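Side-chain contacts in putative short-chain dehydrogenase/reductase (Burkholderia xenovorans, PDB 5IZ4), which is probably an NADPH-dependent oxidoreductase of the short-chain dehydrogenase/reductase family, perhaps acting on 3-oxoacyl thioesters, and binds ADP in its nucleotide site: residues L32-A37 with I95-N100; H83-V88 with R137-L142; S159-L164 with N264-G269; A239-L244 with I260-G265. All coordinates share one frame; numbering follows the deposited sequence.

The four contacts sample the Rossmann fold from its middle to its rim. Contacts 1 and 4 are buried helix-on-sheet packings against the same parallel sheet, and a salt bridge between Arg-33 and Glu-243 ties their helices together. Contact 2, also buried, joins two helices, and Ile-95 of contact 1 fills in beside Val-85 and Leu-142. Contact 3 lies nearer the surface, where leucines close the carboxy-terminal end over a short helix; it shares Asn-264 and Gly-265 with contact 4, and both reach the third subunit. All four meet through hydrocarbon, yet only contact 1 uses an aromatic ring; a serine N-cap accompanies contact 3 and a glutamate-held turn contact 4.

Contact 1: L32-A37 with I95-N100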
loop_
_atom_site.group_PDB
_atom_site.type_symbol
_atom_site.label_atom_id
_atom_site.label_comp_id
_atom_site.label_asym_id
_atom_site.label_seq_id
_atom_site.Cartn_x
_atom_site.Cartn_y
_atom_site.Cartn_z
ATOM N N LEU A 32 2.868 -6.241 31.136
ATOM C CA LEU A 32 2.461 -7.499 31.748
ATOM C C LEU A 32 2.867 -8.694 30.891
ATOM O O LEU A 32 3.375 -9.697 31.409
ATOM C CB LEU A 32 0.951 -7.497 31.986
ATOM C CG LEU A 32 0.398 -8.708 32.744
ATOM C CD1 LEU A 32 1.138 -8.913 34.065
ATOM C CD2 LEU A 32 -1.099 -8.561 32.985
ATOM N N ARG A 33 2.668 -8.599 29.575
ATOM C CA ARG A 33 2.990 -9.725 28.699
ATOM C C ARG A 33 4.484 -10.027 28.709
ATOM O O ARG A 33 4.886 -11.198 28.731
ATOM C CB ARG A 33 2.518 -9.440 27.272
ATOM C CG ARG A 33 2.800 -10.593 26.309
ATOM C CD ARG A 33 2.077 -11.840 26.774
ATOM N NE ARG A 33 2.343 -13.027 25.957
ATOM C CZ ARG A 33 3.367 -13.853 26.157
ATOM N NH1 ARG A 33 4.246 -13.606 27.121
ATOM N NH2 ARG A 33 3.525 -14.921 25.386
ATOM N N PHE A 34 5.324 -8.988 28.685
ATOM C CA PHE A 34 6.759 -9.232 28.790
ATOM C C PHE A 34 7.116 -9.789 30.164
ATOM O O PHE A 34 7.972 -10.674 30.275
ATOM C CB PHE A 34 7.547 -7.953 28.470
ATOM C CG PHE A 34 7.782 -7.748 26.986
ATOM C CD1 PHE A 34 6.791 -7.223 26.180
ATOM C CD2 PHE A 34 8.991 -8.104 26.403
ATOM C CE1 PHE A 34 6.995 -7.056 24.815
ATOM C CE2 PHE A 34 9.211 -7.933 25.040
ATOM C CZ PHE A 34 8.213 -7.409 24.240
ATOM N N ALA A 35 6.438 -9.316 31.219
ATOM C CA ALA A 35 6.662 -9.883 32.548
ATOM C C ALA A 35 6.322 -11.371 32.581
ATOM O O ALA A 35 7.041 -12.172 33.192
ATOM C CB ALA A 35 5.840 -9.117 33.586
ATOM N N GLN A 36 5.226 -11.761 31.926
ATOM C CA GLN A 36 4.840 -13.166 31.869
ATOM C C GLN A 36 5.860 -14.010 31.116
ATOM O O GLN A 36 5.954 -15.219 31.357
ATOM C CB GLN A 36 3.453 -13.274 31.231
ATOM C CG GLN A 36 2.357 -12.806 32.186
ATOM C CD GLN A 36 1.039 -12.488 31.508
ATOM O OE1 GLN A 36 0.976 -12.275 30.295
ATOM N NE2 GLN A 36 -0.030 -12.444 32.303
ATOM N N ALA A 37 6.625 -13.397 30.220
ATOM C CA ALA A 37 7.670 -14.085 29.480
ATOM C C ALA A 37 8.974 -14.193 30.256
ATOM O O ALA A 37 9.932 -14.791 29.748
ATOM C CB ALA A 37 7.910 -13.363 28.157
ATOM N N ILE A 95 19.177 -3.129 27.133
ATOM C CA ILE A 95 17.821 -2.928 26.631
ATOM C C ILE A 95 17.648 -3.857 25.439
ATOM O O ILE A 95 18.398 -3.765 24.459
ATOM C CB ILE A 95 17.533 -1.472 26.212
ATOM C CG1 ILE A 95 17.615 -0.522 27.414
ATOM C CG2 ILE A 95 16.149 -1.392 25.526
ATOM C CD1 ILE A 95 17.520 0.956 27.042
ATOM N N ASP A 96 16.678 -4.761 25.520
ATOM C CA ASP A 96 16.454 -5.714 24.439
ATOM C C ASP A 96 15.234 -5.383 23.596
ATOM O O ASP A 96 15.122 -5.878 22.468
ATOM C CB ASP A 96 16.318 -7.124 25.021
ATOM C CG ASP A 96 17.582 -7.573 25.725
ATOM O OD1 ASP A 96 17.786 -7.198 26.899
ATOM O OD2 ASP A 96 18.384 -8.291 25.095
ATOM N N ALA A 97 14.320 -4.563 24.109
ATOM C CA ALA A 97 13.150 -4.144 23.351
ATOM C C ALA A 97 12.662 -2.817 23.914
ATOM O O ALA A 97 12.732 -2.597 25.121
ATOM C CB ALA A 97 12.029 -5.187 23.421
ATOM N N LEU A 98 12.167 -1.953 23.032
ATOM C CA LEU A 98 11.517 -0.702 23.410
ATOM C C LEU A 98 10.143 -0.706 22.758
ATOM O O LEU A 98 10.040 -0.876 21.540
ATOM C CB LEU A 98 12.326 0.512 22.944
ATOM C CG LEU A 98 11.593 1.855 22.991
ATOM C CD1 LEU A 98 11.311 2.263 24.431
ATOM C CD2 LEU A 98 12.435 2.914 22.271
ATOM N N ILE A 99 9.094 -0.536 23.558
ATOM C CA ILE A 99 7.724 -0.476 23.050
ATOM C C ILE A 99 7.216 0.943 23.302
ATOM O O ILE A 99 6.951 1.330 24.449
ATOM C CB ILE A 99 6.814 -1.519 23.713
ATOM C CG1 ILE A 99 7.556 -2.841 23.967
ATOM C CG2 ILE A 99 5.576 -1.763 22.842
ATOM C CD1 ILE A 99 7.952 -3.615 22.708
ATOM N N ASN A 100 7.079 1.726 22.234
ATOM C CA ASN A 100 6.670 3.129 22.330
ATOM C C ASN A 100 5.148 3.210 22.345
ATOM O O ASN A 100 4.507 3.306 21.301
ATOM C CB ASN A 100 7.246 3.932 21.167
ATOM C CG ASN A 100 8.744 4.139 21.285
ATOM O OD1 ASN A 100 9.219 4.704 22.265
ATOM N ND2 ASN A 100 9.501 3.657 20.295
#
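Phe-34 reaches from helix 25-36 to Ala-97 and Ile-99 on strand 97-100, one of the layer contacts of the Rossmann fold. The helix belongs to the first beta-alpha unit and starts at the ADP pocket with Gly-25 and Ile-26; strand 97-100 lies next to strand 16-20 in the parallel sheet. The CB of Phe-34 points at the strand, and chi1 of -85° swings CG beside the backbone N, opposite the carbonyl carbon, directing the ring towards Ala-97 and Ile-99. CB, CG and the two CD atoms serve as a stem, and contact begins at the far half of the ring. On one flank CE2 stands 4.3 Å from Ala-97 CB. At the other, Ile-99 CD1 sits between two ring carbons, 4.1 Å from Phe-34 CE1 and equally far from CZ at the tip. Both methyls approach the ring obliquely.

Ala-97 and Ile-99 are two apart on a strand, so both face the helix. The small alanine leaves room for the end of a large ring, while the isoleucine is long enough to rise from the sheet and meet it, the two side chains coming from opposite directions. Trp-39 and Trp-246 make edge-to-face contacts with the same phenyl ring, and Cys-17 of the neighbouring strand touches it too. An aromatic group suits this place because one rigid plate can serve several neighbours at once. Beside the ring the two strand residues also approach each other, Ile-99 CD1 lying 4.4 Å from Ala-97 CB.

Contact 2: H83-V88 with R137-L142; sequences HAVDMV and RAAVPL
The flat group at this contact is the peptide joining Ala-138 to Ala-139, and both methyls of Val-85 rest on one of its faces. Val-85 CG2 sits almost directly over the carbonyl carbon, 3.8 Å from Ala-138 C, and Val-85 CG1 lies above the oxygen, 3.6 Å from Ala-138 O. On the same side of the peptide, Ala-138 CB is 3.8 Å from Val-85 CG2, with Ala-139 CB slightly farther away.

Helices 78-92 and 118-146 run side by side here, their short axes 9.3 Å apart at an angle of 28°. They belong to one helical layer of the Rossmann fold and pack against the sheet with Ile-95 wedged beneath them. Small alanines on helix 118-146 let its backbone come close enough for a branched valine to lie on a peptide. The torsion of Val-85 (chi1 167°, CG1 opposite the backbone N) spreads its two methyls along that peptide. One turn on, Leu-142 stretches back past Val-85 in the opposite direction, and its CD1 comes 4.2 Å from Val-85 CG1.

The second helix is kinked here. Pro-141 has no N-H to give, and Leu-142 N makes no bond to the preceding turn, so Ala-138 O does not receive the usual helical donor from Leu-142. Away from the valine, Arg-137 NH2 joins the two helices by a salt bridge to Asp-78, and NH1 bonds to Ile-116 O and Phe-113 O of the second subunit. Segments 83-88 and 137-142 themselves, without hydrogen bond or charge pairing, match by shape and dispersion.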
loop_
_atom_site.group_PDB
_atom_site.type_symbol
_atom_site.label_atom_id
_atom_site.label_comp_id
_atom_site.label_asym_id
_atom_site.label_seq_id
_atom_site.Cartn_x
_atom_site.Cartn_y
_atom_site.Cartn_z
ATOM N N HIS A 83 17.254 10.584 30.576
ATOM C CA HIS A 83 17.293 10.185 31.979
ATOM C C HIS A 83 16.673 8.809 32.179
ATOM O O HIS A 83 17.184 7.996 32.962
ATOM C CB HIS A 83 16.572 11.219 32.841
ATOM C CG HIS A 83 16.647 10.936 34.309
ATOM N ND1 HIS A 83 15.772 10.084 34.948
ATOM C CD2 HIS A 83 17.492 11.392 35.263
ATOM C CE1 HIS A 83 16.073 10.030 36.234
ATOM N NE2 HIS A 83 17.113 10.815 36.450
ATOM N N ALA A 84 15.567 8.533 31.484
ATOM C CA ALA A 84 14.903 7.237 31.613
ATOM C C ALA A 84 15.830 6.105 31.192
ATOM O O ALA A 84 15.957 5.090 31.893
ATOM C CB ALA A 84 13.614 7.228 30.794
ATOM N N VAL A 85 16.503 6.268 30.049
ATOM C CA VAL A 85 17.427 5.239 29.592
ATOM C C VAL A 85 18.604 5.115 30.548
ATOM O O VAL A 85 19.090 4.007 30.807
ATOM C CB VAL A 85 17.870 5.528 28.147
ATOM C CG1 VAL A 85 19.051 4.665 27.762
ATOM C CG2 VAL A 85 16.701 5.295 27.194
ATOM N N ASP A 86 19.067 6.242 31.113
ATOM C CA ASP A 86 20.134 6.174 32.107
ATOM C C ASP A 86 19.715 5.346 33.313
ATOM O O ASP A 86 20.524 4.593 33.865
ATOM C CB ASP A 86 20.532 7.578 32.560
ATOM C CG ASP A 86 21.387 8.300 31.546
ATOM O OD1 ASP A 86 21.881 7.641 30.607
ATOM O OD2 ASP A 86 21.576 9.529 31.699
ATOM N N MET A 87 18.460 5.496 33.752
ATOM C CA MET A 87 17.985 4.724 34.897
ATOM C C MET A 87 17.972 3.234 34.583
ATOM O O MET A 87 18.380 2.413 35.415
ATOM C CB MET A 87 16.595 5.209 35.319
ATOM C CG MET A 87 16.009 4.494 36.538
ATOM S SD MET A 87 14.330 5.027 36.968
ATOM C CE MET A 87 14.552 6.805 37.008
ATOM N N VAL A 88 17.509 2.869 33.388
ATOM C CA VAL A 88 17.492 1.475 32.964
ATOM C C VAL A 88 18.909 0.942 32.821
ATOM O O VAL A 88 19.210 -0.182 33.244
ATOM C CB VAL A 88 16.702 1.347 31.648
ATOM C CG1 VAL A 88 16.704 -0.110 31.150
ATOM C CG2 VAL A 88 15.284 1.862 31.844
ATOM N N ARG A 137 15.727 7.093 19.908
ATOM C CA ARG A 137 17.108 7.562 19.806
ATOM C C ARG A 137 17.867 7.357 21.109
ATOM O O ARG A 137 19.036 6.946 21.093
ATOM C CB ARG A 137 17.145 9.042 19.412
ATOM C CG ARG A 137 18.560 9.639 19.453
ATOM C CD ARG A 137 18.622 11.095 18.944
ATOM N NE ARG A 137 17.842 12.021 19.772
ATOM C CZ ARG A 137 17.564 13.274 19.434
ATOM N NH1 ARG A 137 18.013 13.771 18.285
ATOM N NH2 ARG A 137 16.843 14.040 20.253
ATOM N N ALA A 138 17.233 7.663 22.249
ATOM C CA ALA A 138 17.922 7.522 23.528
ATOM C C ALA A 138 18.298 6.072 23.811
ATOM O O ALA A 138 19.356 5.808 24.397
ATOM C CB ALA A 138 17.056 8.078 24.663
ATOM N N ALA A 139 17.468 5.126 23.367
ATOM C CA ALA A 139 17.659 3.702 23.604
ATOM C C ALA A 139 18.563 3.025 22.583
ATOM O O ALA A 139 19.025 1.907 22.845
ATOM C CB ALA A 139 16.304 2.980 23.601
ATOM N N VAL A 140 18.834 3.678 21.448
ATOM C CA VAL A 140 19.559 3.011 20.356
ATOM C C VAL A 140 20.924 2.488 20.788
ATOM O O VAL A 140 21.254 1.335 20.442
ATOM C CB VAL A 140 19.643 3.951 19.136
ATOM C CG1 VAL A 140 20.857 3.620 18.279
ATOM C CG2 VAL A 140 18.362 3.881 18.310
ATOM N N PRO A 141 21.773 3.239 21.502
ATOM C CA PRO A 141 23.078 2.667 21.883
ATOM C C PRO A 141 22.966 1.348 22.633
ATOM O O PRO A 141 23.648 0.376 22.280
ATOM C CB PRO A 141 23.704 3.777 22.739
ATOM C CG PRO A 141 23.151 5.035 22.144
ATOM C CD PRO A 141 21.710 4.689 21.790
ATOM N N LEU A 142 22.096 1.274 23.647
ATOM C CA LEU A 142 21.942 0.023 24.386
ATOM C C LEU A 142 21.246 -1.046 23.546
ATOM O O LEU A 142 21.585 -2.233 23.646
ATOM C CB LEU A 142 21.180 0.268 25.687
ATOM C CG LEU A 142 22.064 0.659 26.870
ATOM C CD1 LEU A 142 21.214 1.088 28.053
ATOM C CD2 LEU A 142 22.969 -0.504 27.242
#

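Contact 3: S159-L164 with N264-G269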
loop_
_atom_site.group_PDB
_atom_site.type_symbol
_atom_site.label_atom_id
_atom_site.label_comp_id
_atom_site.label_asym_id
_atom_site.label_seq_id
_atom_site.Cartn_x
_atom_site.Cartn_y
_atom_site.Cartn_z
ATOM N N SER A 159 1.267 2.654 16.495
ATOM C CA SER A 159 0.638 3.650 15.645
ATOM C C SER A 159 -0.877 3.474 15.744
ATOM O O SER A 159 -1.395 3.213 16.836
ATOM C CB SER A 159 1.163 3.505 14.215
ATOM O OG SER A 159 0.670 4.524 13.373
ATOM N N SER A 160 -1.598 3.582 14.628
ATOM C CA SER A 160 -3.056 3.478 14.658
ATOM C C SER A 160 -3.568 3.253 13.246
ATOM O O SER A 160 -2.969 3.731 12.277
ATOM C CB SER A 160 -3.709 4.750 15.237
ATOM O OG SER A 160 -5.132 4.704 15.136
ATOM N N LEU A 161 -4.692 2.533 13.148
ATOM C CA LEU A 161 -5.460 2.517 11.903
ATOM C C LEU A 161 -5.627 3.926 11.340
ATOM O O LEU A 161 -5.612 4.124 10.117
ATOM C CB LEU A 161 -6.825 1.878 12.153
ATOM C CG LEU A 161 -7.810 1.887 10.992
ATOM C CD1 LEU A 161 -7.216 1.156 9.812
ATOM C CD2 LEU A 161 -9.132 1.249 11.416
ATOM N N ALA A 162 -5.775 4.922 12.220
ATOM C CA ALA A 162 -5.932 6.300 11.761
ATOM C C ALA A 162 -4.772 6.747 10.876
ATOM O O ALA A 162 -4.970 7.556 9.962
ATOM C CB ALA A 162 -6.066 7.250 12.963
ATOM N N GLY A 163 -3.552 6.277 11.155
ATOM C CA GLY A 163 -2.420 6.660 10.327
ATOM C C GLY A 163 -2.504 6.076 8.932
ATOM O O GLY A 163 -1.979 6.655 7.976
ATOM N N LEU A 164 -3.178 4.933 8.796
ATOM C CA LEU A 164 -3.293 4.260 7.510
ATOM C C LEU A 164 -4.342 4.907 6.617
ATOM O O LEU A 164 -4.095 5.110 5.422
ATOM C CB LEU A 164 -3.633 2.786 7.735
ATOM C CG LEU A 164 -2.524 1.978 8.403
ATOM C CD1 LEU A 164 -3.013 0.547 8.667
ATOM C CD2 LEU A 164 -1.276 1.986 7.522
ATOM N N ASN A 264 -9.724 -5.760 13.288
ATOM C CA ASN A 264 -10.988 -6.494 13.255
ATOM C C ASN A 264 -11.684 -6.389 11.899
ATOM O O ASN A 264 -12.911 -6.490 11.809
ATOM C CB ASN A 264 -11.895 -6.027 14.397
ATOM C CG ASN A 264 -11.290 -6.354 15.740
ATOM O OD1 ASN A 264 -11.094 -7.524 16.054
ATOM N ND2 ASN A 264 -10.930 -5.328 16.513
ATOM N N GLY A 265 -10.903 -6.203 10.836
ATOM C CA GLY A 265 -11.437 -6.185 9.489
ATOM C C GLY A 265 -11.902 -4.835 8.980
ATOM O O GLY A 265 -12.410 -4.762 7.857
ATOM N N LEU A 266 -11.758 -3.760 9.761
ATOM C CA LEU A 266 -12.309 -2.479 9.324
ATOM C C LEU A 266 -11.763 -2.045 7.965
ATOM O O LEU A 266 -12.477 -1.388 7.195
ATOM C CB LEU A 266 -12.034 -1.397 10.376
ATOM C CG LEU A 266 -12.932 -1.442 11.617
ATOM C CD1 LEU A 266 -12.430 -0.474 12.682
ATOM C CD2 LEU A 266 -14.378 -1.131 11.255
ATOM N N LEU A 267 -10.513 -2.400 7.647
ATOM C CA LEU A 267 -9.945 -2.027 6.352
ATOM C C LEU A 267 -10.670 -2.700 5.194
ATOM O O LEU A 267 -10.590 -2.207 4.062
ATOM C CB LEU A 267 -8.454 -2.371 6.294
ATOM C CG LEU A 267 -7.518 -1.492 7.130
ATOM C CD1 LEU A 267 -6.171 -2.185 7.287
ATOM C CD2 LEU A 267 -7.352 -0.121 6.475
ATOM N N LEU A 268 -11.384 -3.800 5.449
ATOM C CA LEU A 268 -12.155 -4.456 4.400
ATOM C C LEU A 268 -13.449 -3.727 4.072
ATOM O O LEU A 268 -14.081 -4.040 3.052
ATOM C CB LEU A 268 -12.473 -5.892 4.804
ATOM C CG LEU A 268 -11.256 -6.784 5.035
ATOM C CD1 LEU A 268 -11.685 -8.036 5.783
ATOM C CD2 LEU A 268 -10.613 -7.149 3.717
ATOM N N GLY A 269 -13.861 -2.777 4.906
ATOM C CA GLY A 269 -15.080 -2.026 4.667
ATOM C C GLY A 269 -16.126 -2.281 5.732
ATOM O O GLY A 269 -16.140 -3.347 6.346
#
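Leu-161 spreads its two methyls over two successive leucines of the carboxy-terminal 3-10 turn, Leu-266 and Leu-267. Its CG lies opposite the backbone N (chi1 175°), which sends the fork outward. One branch, Leu-161 CD1, meets Leu-267 CD2 at 3.6 Å as the two side chains slide past each other in opposite senses. The other branch crosses Leu-266 at about a right angle, Leu-161 CD2 touching Leu-266 CD1 at 3.9 Å. Leu-164, one turn along helix 161-165, adds a looser touch: its CD1 is 4.4 Å from Leu-267 CD1.

The helix that offers these leucines starts with a cap. Ser-160 OG accepts from Ala-162 N at 3.0 Å (158° at the hydrogen), so a serine is well suited to the N-cap position. Ser-160 also packs against Tyr-173 and Lys-177, spaced as in the YxxxK signature of the family. Leu-267 continues onto Gln-258 of the third subunit, and Leu-268 O accepts a hydrogen bond from Arg-189 of that subunit, which brings this closure to the assembly interface. Flexible, forked leucines can mesh without any fixed direction, and since no hydrogen bond crosses between the two segments, their direct contact is hydrophobic.

Contact 4: A239-L244 with I260-G265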
loop_
_atom_site.group_PDB
_atom_site.type_symbol
_atom_site.label_atom_id
_atom_site.label_comp_id
_atom_site.label_asym_id
_atom_site.label_seq_id
_atom_site.Cartn_x
_atom_site.Cartn_y
_atom_site.Cartn_z
ATOM N N ALA A 239 -4.662 -6.593 25.670
ATOM C CA ALA A 239 -3.813 -7.784 25.708
ATOM C C ALA A 239 -3.460 -8.303 24.318
ATOM O O ALA A 239 -2.353 -8.820 24.115
ATOM C CB ALA A 239 -4.499 -8.880 26.521
ATOM N N GLU A 240 -4.367 -8.190 23.341
ATOM C CA GLU A 240 -4.090 -8.667 21.981
ATOM C C GLU A 240 -2.976 -7.865 21.324
ATOM O O GLU A 240 -2.178 -8.396 20.543
ATOM C CB GLU A 240 -5.340 -8.564 21.108
ATOM C CG GLU A 240 -6.570 -9.266 21.610
ATOM C CD GLU A 240 -7.811 -8.754 20.905
ATOM O OE1 GLU A 240 -7.690 -8.332 19.736
ATOM O OE2 GLU A 240 -8.895 -8.742 21.528
ATOM N N ILE A 241 -2.948 -6.557 21.589
ATOM C CA ILE A 241 -1.906 -5.725 21.004
ATOM C C ILE A 241 -0.572 -6.024 21.674
ATOM O O ILE A 241 0.481 -6.021 21.023
ATOM C CB ILE A 241 -2.282 -4.235 21.116
ATOM C CG1 ILE A 241 -3.711 -4.014 20.608
ATOM C CG2 ILE A 241 -1.292 -3.382 20.311
ATOM C CD1 ILE A 241 -3.953 -4.498 19.165
ATOM N N ALA A 242 -0.603 -6.288 22.988
ATOM C CA ALA A 242 0.583 -6.748 23.706
ATOM C C ALA A 242 1.114 -8.052 23.121
ATOM O O ALA A 242 2.330 -8.217 22.971
ATOM C CB ALA A 242 0.260 -6.926 25.190
ATOM N N GLU A 243 0.222 -8.995 22.794
ATOM C CA GLU A 243 0.671 -10.249 22.182
ATOM C C GLU A 243 1.411 -9.986 20.881
ATOM O O GLU A 243 2.432 -10.623 20.596
ATOM C CB GLU A 243 -0.510 -11.193 21.905
ATOM C CG GLU A 243 -1.082 -11.940 23.096
ATOM C CD GLU A 243 -0.115 -12.934 23.744
ATOM O OE1 GLU A 243 -0.283 -13.186 24.950
ATOM O OE2 GLU A 243 0.786 -13.470 23.061
ATOM N N LEU A 244 0.893 -9.067 20.064
ATOM C CA LEU A 244 1.554 -8.732 18.810
ATOM C C LEU A 244 2.914 -8.081 19.060
ATOM O O LEU A 244 3.893 -8.395 18.373
ATOM C CB LEU A 244 0.635 -7.824 17.992
ATOM C CG LEU A 244 0.977 -7.377 16.572
ATOM C CD1 LEU A 244 1.203 -8.555 15.636
ATOM C CD2 LEU A 244 -0.151 -6.497 16.050
ATOM N N ILE A 260 1.759 -3.386 11.019
ATOM C CA ILE A 260 0.850 -4.528 11.138
ATOM C C ILE A 260 -0.497 -4.023 11.630
ATOM O O ILE A 260 -0.591 -3.500 12.748
ATOM C CB ILE A 260 1.396 -5.587 12.110
ATOM C CG1 ILE A 260 2.856 -5.911 11.798
ATOM C CG2 ILE A 260 0.536 -6.846 12.038
ATOM C CD1 ILE A 260 3.052 -6.496 10.429
ATOM N N ALA A 261 -1.540 -4.185 10.819
ATOM C CA ALA A 261 -2.876 -3.708 11.173
ATOM C C ALA A 261 -3.653 -4.819 11.877
ATOM O O ALA A 261 -3.797 -5.925 11.341
ATOM C CB ALA A 261 -3.627 -3.239 9.926
ATOM N N ALA A 262 -4.144 -4.524 13.079
ATOM C CA ALA A 262 -4.955 -5.441 13.875
ATOM C C ALA A 262 -6.216 -4.652 14.213
ATOM O O ALA A 262 -6.287 -3.979 15.246
ATOM C CB ALA A 262 -4.205 -5.914 15.117
ATOM N N GLU A 263 -7.201 -4.706 13.309
ATOM C CA GLU A 263 -8.313 -3.766 13.365
ATOM C C GLU A 263 -9.651 -4.442 13.115
ATOM O O GLU A 263 -10.616 -3.759 12.744
ATOM C CB GLU A 263 -8.123 -2.622 12.352
ATOM C CG GLU A 263 -7.440 -2.993 11.025
ATOM C CD GLU A 263 -8.130 -4.127 10.264
ATOM O OE1 GLU A 263 -8.147 -5.278 10.760
ATOM O OE2 GLU A 263 -8.650 -3.866 9.155
ATOM N N ASN A 264 -9.724 -5.760 13.288
ATOM C CA ASN A 264 -10.988 -6.494 13.255
ATOM C C ASN A 264 -11.684 -6.389 11.899
ATOM O O ASN A 264 -12.911 -6.490 11.809
ATOM C CB ASN A 264 -11.895 -6.027 14.397
ATOM C CG ASN A 264 -11.290 -6.354 15.740
ATOM O OD1 ASN A 264 -11.094 -7.524 16.054
ATOM N ND2 ASN A 264 -10.930 -5.328 16.513
ATOM N N GLY A 265 -10.903 -6.203 10.836
ATOM C CA GLY A 265 -11.437 -6.185 9.489
ATOM C C GLY A 265 -11.902 -4.835 8.980
ATOM O O GLY A 265 -12.410 -4.762 7.857
#
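Just past Ala-262, whose methyl receives Ile-241 and Leu-244, the carboxylate of Glu-263 gathers the turn that follows the strand. Gly-265 N gives a hydrogen bond to Glu-263 OE1 at 2.9 Å, arriving from above the carboxylate plane, 50° out of it, and the other oxygen, OE2, accepts from Leu-267 N. Glycine fits position 265 because at its backbone angles a side chain would press on the carbonyl oxygen of Asn-264.

Across the contact, helix 238-250 lies on strand 259-262 nearly antiparallel (158°), as in the last beta-alpha-beta crossover of the Rossmann fold, which leads from strand 195-202. Leu-244, with CG opposite its backbone N, lowers both branches onto one methyl: in one of the two conformers of Ile-260, its CG2 is 4.0 Å from Leu-244 CD1 and 4.1 Å from CD2. The second of these, Leu-244 CD2, also reaches Ala-262 CB at 4.2 Å. One helix turn earlier, Ile-241 CD1 comes down on that same Ala-262 CB, 4.3 Å away. The small alanine thus accepts two larger side chains, and branched Ile-260 suits a strand.

Ile-241 further touches Ile-26 of the ADP site, and Phe-247 of the third subunit packs on Leu-244. The direct contact is hydrocarbon only, while Arg-234 and Ser-236 bridge Glu-240 and Asn-264; the shape of the turn is probably helped by the two oxygens of one buried glutamate.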